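PDB 3QTM: negative regulator of ofd1 from Schizosaccharomyces pombe, which is required for correct translation termination, directly inhibits ofd1 and, probably thereby, stabilises the Sre1N transcription factor that activates hypoxic gene expression. Local coordinates for residues I19-L33 / D68-E82. Residues are numbered along the deposited sequence; the frame is centred on the assembly and turned at random.
Sequences ISQLWGLYEMSREKL and DFHAAYSSALLAVSE
Helices 19-33 and 68-82 run in nearly the same direction, their axes 24° apart and 9.6 Å at closest approach, with Trp-23 set against Ala-72 and Tyr-26 against Ala-76. Small residues of helix 68-82 leave room for the large rings of its partner. Trp-23 is a knob in a hole formed by Asp-68, Ala-71, Ala-72 and Ser-75: the Ala-72 methyl lies over one face of the indole, CB 3.6 Å from the five-membered ring centroid, a CH-pi contact, while Ala-71 meets the benzo edge. NE1 of Trp-23 donates to Asp-68 O at 3.0 Å, a bent bond (140°) from above the carbonyl plane; the helical N-H of Ala-72 reaches this oxygen from the opposite face. An alanine in place of Trp-23 would probably leave a gap over Ala-72 and cost Asp-68 O its second donor. Tyr-26, with CG anti to the backbone N (chi1 178°), extends across the interface and lays one ring face on CB of Ser-75; a water bridges its OH to Ser-75 O. Toward the N-terminal ends, CD2 of Leu-22 packs 3.7 Å from CD1 of Phe-69. At the other end Arg-30, its chain bent at chi2 and chi3, directs NH1 and NH2 onto the single oxygen OE1 of Glu-82, NH1 at 3.0 Å. The other carboxylate oxygen of Glu-82, OE2, pairs with Arg-186, and NH2 of Arg-30 also pairs with Asp-183. Helix 38-58 connects the two helices in sequence and also packs on both, an all-helical arrangement consistent with the tetratricopeptide-repeat class, in which alternate helices pack nearly parallel.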
loop_
_atom_site.group_PDB
_atom_site.type_symbol
_atom_site.label_atom_id
_atom_site.label_comp_id
_atom_site.label_asym_id
_atom_site.label_seq_id
_atom_site.Cartn_x
_atom_site.Cartn_y
_atom_site.Cartn_z
ATOM N N ILE A 19 -1.803 20.760 18.081
ATOM C CA ILE A 19 -1.690 20.005 16.846
ATOM C C ILE A 19 -1.320 18.571 17.187
ATOM O O ILE A 19 -1.838 17.631 16.587
ATOM C CB ILE A 19 -0.688 20.661 15.867
ATOM C CG1 ILE A 19 -1.261 21.991 15.377
ATOM C CG2 ILE A 19 -0.368 19.731 14.696
ATOM C CD1 ILE A 19 -0.216 22.963 14.864
ATOM N N SER A 20 -0.453 18.419 18.178
ATOM C CA SER A 20 -0.082 17.106 18.646
ATOM C C SER A 20 -1.317 16.357 19.180
ATOM O O SER A 20 -1.451 15.148 18.987
ATOM C CB SER A 20 0.988 17.224 19.726
ATOM O OG SER A 20 1.303 15.952 20.235
ATOM N N GLN A 21 -2.223 17.069 19.844
ATOM C CA GLN A 21 -3.432 16.414 20.340
ATOM C C GLN A 21 -4.360 16.059 19.172
ATOM O O GLN A 21 -5.058 15.043 19.192
ATOM C CB GLN A 21 -4.146 17.281 21.382
ATOM C CG GLN A 21 -3.373 17.421 22.707
ATOM C CD GLN A 21 -2.876 16.073 23.261
ATOM O OE1 GLN A 21 -3.610 15.079 23.289
ATOM N NE2 GLN A 21 -1.622 16.045 23.702
ATOM N N LEU A 22 -4.327 16.888 18.136
ATOM C CA LEU A 22 -5.109 16.639 16.940
ATOM C C LEU A 22 -4.696 15.309 16.308
ATOM O O LEU A 22 -5.550 14.470 15.974
ATOM C CB LEU A 22 -4.950 17.811 15.965
ATOM C CG LEU A 22 -5.860 17.911 14.749
ATOM C CD1 LEU A 22 -7.316 18.116 15.185
ATOM C CD2 LEU A 22 -5.365 19.053 13.850
ATOM N N TRP A 23 -3.387 15.100 16.176
ATOM C CA TRP A 23 -2.868 13.837 15.662
ATOM C C TRP A 23 -3.252 12.669 16.557
ATOM O O TRP A 23 -3.522 11.566 16.073
ATOM C CB TRP A 23 -1.346 13.894 15.476
ATOM C CG TRP A 23 -0.973 14.387 14.118
ATOM C CD1 TRP A 23 -0.571 15.647 13.782
ATOM C CD2 TRP A 23 -1.031 13.638 12.890
ATOM N NE1 TRP A 23 -0.353 15.725 12.422
ATOM C CE2 TRP A 23 -0.625 14.507 11.853
ATOM C CE3 TRP A 23 -1.368 12.315 12.572
ATOM C CZ2 TRP A 23 -0.548 14.097 10.522
ATOM C CZ3 TRP A 23 -1.290 11.907 11.246
ATOM C CH2 TRP A 23 -0.884 12.800 10.236
ATOM N N GLY A 24 -3.273 12.920 17.864
ATOM C CA GLY A 24 -3.609 11.899 18.837
ATOM C C GLY A 24 -5.013 11.345 18.632
ATOM O O GLY A 24 -5.217 10.140 18.701
ATOM N N LEU A 25 -5.967 12.236 18.377
ATOM C CA LEU A 25 -7.347 11.855 18.066
ATOM C C LEU A 25 -7.424 10.998 16.809
ATOM O O LEU A 25 -8.110 9.966 16.794
ATOM C CB LEU A 25 -8.222 13.093 17.887
ATOM C CG LEU A 25 -8.549 13.872 19.166
ATOM C CD1 LEU A 25 -9.246 15.195 18.840
ATOM C CD2 LEU A 25 -9.408 13.011 20.125
ATOM N N TYR A 26 -6.725 11.427 15.758
ATOM C CA TYR A 26 -6.684 10.659 14.521
ATOM C C TYR A 26 -6.083 9.268 14.755
ATOM O O TYR A 26 -6.601 8.273 14.256
ATOM C CB TYR A 26 -5.898 11.387 13.422
ATOM C CG TYR A 26 -5.815 10.550 12.160
ATOM C CD1 TYR A 26 -6.918 10.397 11.325
ATOM C CD2 TYR A 26 -4.659 9.866 11.839
ATOM C CE1 TYR A 26 -6.852 9.603 10.178
ATOM C CE2 TYR A 26 -4.584 9.078 10.716
ATOM C CZ TYR A 26 -5.676 8.951 9.881
ATOM O OH TYR A 26 -5.572 8.157 8.755
ATOM N N GLU A 27 -4.985 9.213 15.509
ATOM C CA GLU A 27 -4.265 7.966 15.753
ATOM C C GLU A 27 -5.150 6.974 16.493
ATOM O O GLU A 27 -5.205 5.796 16.156
ATOM C CB GLU A 27 -2.975 8.237 16.531
ATOM C CG GLU A 27 -1.882 8.895 15.663
ATOM C CD GLU A 27 -0.876 9.711 16.472
ATOM O OE1 GLU A 27 -0.973 9.710 17.713
ATOM O OE2 GLU A 27 0.013 10.351 15.865
HETATM N N MSE A 28 -5.851 7.473 17.495
HETATM C CA MSE A 28 -6.816 6.676 18.225
HETATM C C MSE A 28 -7.911 6.133 17.319
HETATM O O MSE A 28 -8.353 4.998 17.487
HETATM C CB MSE A 28 -7.458 7.525 19.314
HETATM C CG MSE A 28 -6.813 7.392 20.655
HETATM SE SE MSE A 28 -8.069 8.037 22.011
HETATM C CE MSE A 28 -7.558 9.913 21.941
ATOM N N SER A 29 -8.379 6.952 16.379
ATOM C CA SER A 29 -9.392 6.480 15.432
ATOM C C SER A 29 -8.855 5.271 14.657
ATOM O O SER A 29 -9.600 4.350 14.349
ATOM C CB SER A 29 -9.841 7.593 14.483
ATOM O OG SER A 29 -8.988 7.669 13.356
ATOM N N ARG A 30 -7.557 5.264 14.367
ATOM C CA ARG A 30 -6.961 4.143 13.642
ATOM C C ARG A 30 -6.821 2.893 14.527
ATOM O O ARG A 30 -6.941 1.774 14.034
ATOM C CB ARG A 30 -5.608 4.523 13.009
ATOM C CG ARG A 30 -5.635 5.799 12.143
ATOM C CD ARG A 30 -6.782 5.787 11.126
ATOM N NE ARG A 30 -6.516 4.886 9.999
ATOM C CZ ARG A 30 -7.370 4.670 8.997
ATOM N NH1 ARG A 30 -8.562 5.284 8.974
ATOM N NH2 ARG A 30 -7.033 3.845 8.013
ATOM N N GLU A 31 -6.567 3.081 15.824
ATOM C CA GLU A 31 -6.526 1.958 16.769
ATOM C C GLU A 31 -7.905 1.316 16.907
ATOM O O GLU A 31 -8.030 0.090 16.952
ATOM C CB GLU A 31 -6.044 2.425 18.151
ATOM C CG GLU A 31 -4.613 2.939 18.169
ATOM C CD GLU A 31 -4.280 3.714 19.442
ATOM O OE1 GLU A 31 -5.114 3.726 20.383
ATOM O OE2 GLU A 31 -3.183 4.318 19.492
ATOM N N LYS A 32 -8.932 2.155 16.993
ATOM C CA LYS A 32 -10.311 1.677 17.037
ATOM C C LYS A 32 -10.686 0.909 15.768
ATOM O O LYS A 32 -11.339 -0.140 15.830
ATOM C CB LYS A 32 -11.279 2.840 17.240
ATOM C CG LYS A 32 -11.220 3.454 18.636
ATOM C CD LYS A 32 -11.669 2.456 19.689
ATOM C CE LYS A 32 -11.299 2.933 21.083
ATOM N NZ LYS A 32 -11.881 2.062 22.130
ATOM N N LEU A 33 -10.275 1.436 14.620
ATOM C CA LEU A 33 -10.543 0.766 13.362
ATOM C C LEU A 33 -9.935 -0.639 13.403
ATOM O O LEU A 33 -10.593 -1.627 13.060
ATOM C CB LEU A 33 -9.973 1.567 12.195
ATOM C CG LEU A 33 -10.235 0.970 10.810
ATOM C CD1 LEU A 33 -11.723 0.732 10.632
ATOM C CD2 LEU A 33 -9.697 1.884 9.708
ATOM N N ASP A 68 1.905 19.948 9.256
ATOM C CA ASP A 68 1.376 18.841 10.062
ATOM C C ASP A 68 -0.071 19.055 10.481
ATOM O O ASP A 68 -0.805 18.096 10.662
ATOM C CB ASP A 68 2.224 18.608 11.319
ATOM C CG ASP A 68 3.529 17.892 11.021
ATOM O OD1 ASP A 68 3.708 17.435 9.866
ATOM O OD2 ASP A 68 4.368 17.782 11.946
ATOM N N PHE A 69 -0.476 20.307 10.666
ATOM C CA PHE A 69 -1.884 20.587 10.931
ATOM C C PHE A 69 -2.755 20.180 9.736
ATOM O O PHE A 69 -3.754 19.470 9.893
ATOM C CB PHE A 69 -2.126 22.060 11.277
ATOM C CG PHE A 69 -3.598 22.458 11.204
ATOM C CD1 PHE A 69 -4.447 22.231 12.269
ATOM C CD2 PHE A 69 -4.120 23.035 10.062
ATOM C CE1 PHE A 69 -5.791 22.572 12.200
ATOM C CE2 PHE A 69 -5.471 23.386 9.984
ATOM C CZ PHE A 69 -6.306 23.146 11.049
ATOM N N HIS A 70 -2.381 20.623 8.541
ATOM C CA HIS A 70 -3.204 20.317 7.365
ATOM C C HIS A 70 -3.156 18.820 7.033
ATOM O O HIS A 70 -4.126 18.272 6.510
ATOM C CB HIS A 70 -2.775 21.143 6.150
ATOM C CG HIS A 70 -2.778 22.617 6.395
ATOM N ND1 HIS A 70 -3.921 23.383 6.310
ATOM C CD2 HIS A 70 -1.776 23.468 6.727
ATOM C CE1 HIS A 70 -3.625 24.639 6.591
ATOM N NE2 HIS A 70 -2.330 24.718 6.838
ATOM N N ALA A 71 -2.028 18.172 7.343
ATOM C CA ALA A 71 -1.885 16.736 7.141
ATOM C C ALA A 71 -2.866 15.956 8.009
ATOM O O ALA A 71 -3.488 15.020 7.532
ATOM C CB ALA A 71 -0.457 16.293 7.423
ATOM N N ALA A 72 -2.993 16.332 9.288
ATOM C CA ALA A 72 -3.914 15.639 10.186
ATOM C C ALA A 72 -5.359 15.862 9.755
ATOM O O ALA A 72 -6.179 14.953 9.787
ATOM C CB ALA A 72 -3.727 16.103 11.617
ATOM N N TYR A 73 -5.669 17.098 9.381
ATOM C CA TYR A 73 -7.008 17.457 8.971
ATOM C C TYR A 73 -7.362 16.695 7.669
ATOM O O TYR A 73 -8.447 16.122 7.534
ATOM C CB TYR A 73 -7.053 18.968 8.761
ATOM C CG TYR A 73 -8.422 19.573 8.687
ATOM C CD1 TYR A 73 -8.592 20.946 8.790
ATOM C CD2 TYR A 73 -9.558 18.773 8.529
ATOM C CE1 TYR A 73 -9.856 21.520 8.713
ATOM C CE2 TYR A 73 -10.832 19.336 8.454
ATOM C CZ TYR A 73 -10.971 20.719 8.540
ATOM O OH TYR A 73 -12.224 21.302 8.465
ATOM N N SER A 74 -6.436 16.682 6.718
ATOM C CA SER A 74 -6.634 15.935 5.480
ATOM C C SER A 74 -6.872 14.456 5.770
ATOM O O SER A 74 -7.762 13.857 5.189
ATOM C CB SER A 74 -5.425 16.085 4.560
ATOM O OG SER A 74 -5.572 15.272 3.416
ATOM N N SER A 75 -6.080 13.881 6.680
ATOM C CA SER A 75 -6.224 12.467 7.041
ATOM C C SER A 75 -7.585 12.132 7.641
ATOM O O SER A 75 -8.145 11.076 7.362
ATOM C CB SER A 75 -5.131 12.033 8.015
ATOM O OG SER A 75 -3.875 12.055 7.369
ATOM N N ALA A 76 -8.108 13.023 8.478
ATOM C CA ALA A 76 -9.430 12.812 9.046
ATOM C C ALA A 76 -10.493 12.811 7.937
ATOM O O ALA A 76 -11.368 11.948 7.909
ATOM C CB ALA A 76 -9.736 13.873 10.102
ATOM N N LEU A 77 -10.410 13.778 7.027
ATOM C CA LEU A 77 -11.327 13.840 5.889
ATOM C C LEU A 77 -11.282 12.549 5.057
ATOM O O LEU A 77 -12.316 12.005 4.659
ATOM C CB LEU A 77 -11.048 15.083 5.016
ATOM C CG LEU A 77 -11.378 16.429 5.680
ATOM C CD1 LEU A 77 -10.673 17.599 4.987
ATOM C CD2 LEU A 77 -12.901 16.674 5.732
ATOM N N LEU A 78 -10.081 12.045 4.816
ATOM C CA LEU A 78 -9.951 10.851 4.008
ATOM C C LEU A 78 -10.606 9.683 4.723
ATOM O O LEU A 78 -11.189 8.796 4.090
ATOM C CB LEU A 78 -8.477 10.528 3.748
ATOM C CG LEU A 78 -8.254 9.508 2.627
ATOM C CD1 LEU A 78 -8.955 10.002 1.377
ATOM C CD2 LEU A 78 -6.752 9.255 2.376
ATOM N N ALA A 79 -10.504 9.687 6.048
ATOM C CA ALA A 79 -10.962 8.562 6.835
ATOM C C ALA A 79 -12.480 8.524 6.806
ATOM O O ALA A 79 -13.075 7.449 6.884
ATOM C CB ALA A 79 -10.435 8.636 8.283
ATOM N N VAL A 80 -13.100 9.697 6.685
ATOM C CA VAL A 80 -14.555 9.766 6.582
ATOM C C VAL A 80 -14.946 9.052 5.296
ATOM O O VAL A 80 -15.888 8.259 5.288
ATOM C CB VAL A 80 -15.100 11.220 6.583
ATOM C CG1 VAL A 80 -16.605 11.247 6.242
ATOM C CG2 VAL A 80 -14.856 11.883 7.938
ATOM N N SER A 81 -14.186 9.301 4.224
ATOM C CA SER A 81 -14.435 8.610 2.961
ATOM C C SER A 81 -14.256 7.092 3.091
ATOM O O SER A 81 -15.046 6.338 2.559
ATOM C CB SER A 81 -13.580 9.179 1.810
ATOM O OG SER A 81 -12.217 8.799 1.914
ATOM N N GLU A 82 -13.229 6.653 3.813
ATOM C CA GLU A 82 -12.963 5.224 3.977
ATOM C C GLU A 82 -14.104 4.528 4.726
ATOM O O GLU A 82 -14.460 3.396 4.437
ATOM C CB GLU A 82 -11.662 5.017 4.750
ATOM C CG GLU A 82 -11.326 3.547 5.030
ATOM C CD GLU A 82 -10.036 3.381 5.828
ATOM O OE1 GLU A 82 -9.485 4.404 6.284
ATOM O OE2 GLU A 82 -9.565 2.239 6.006
HETATM O O HOH W 1 -7.144 8.677 6.692
#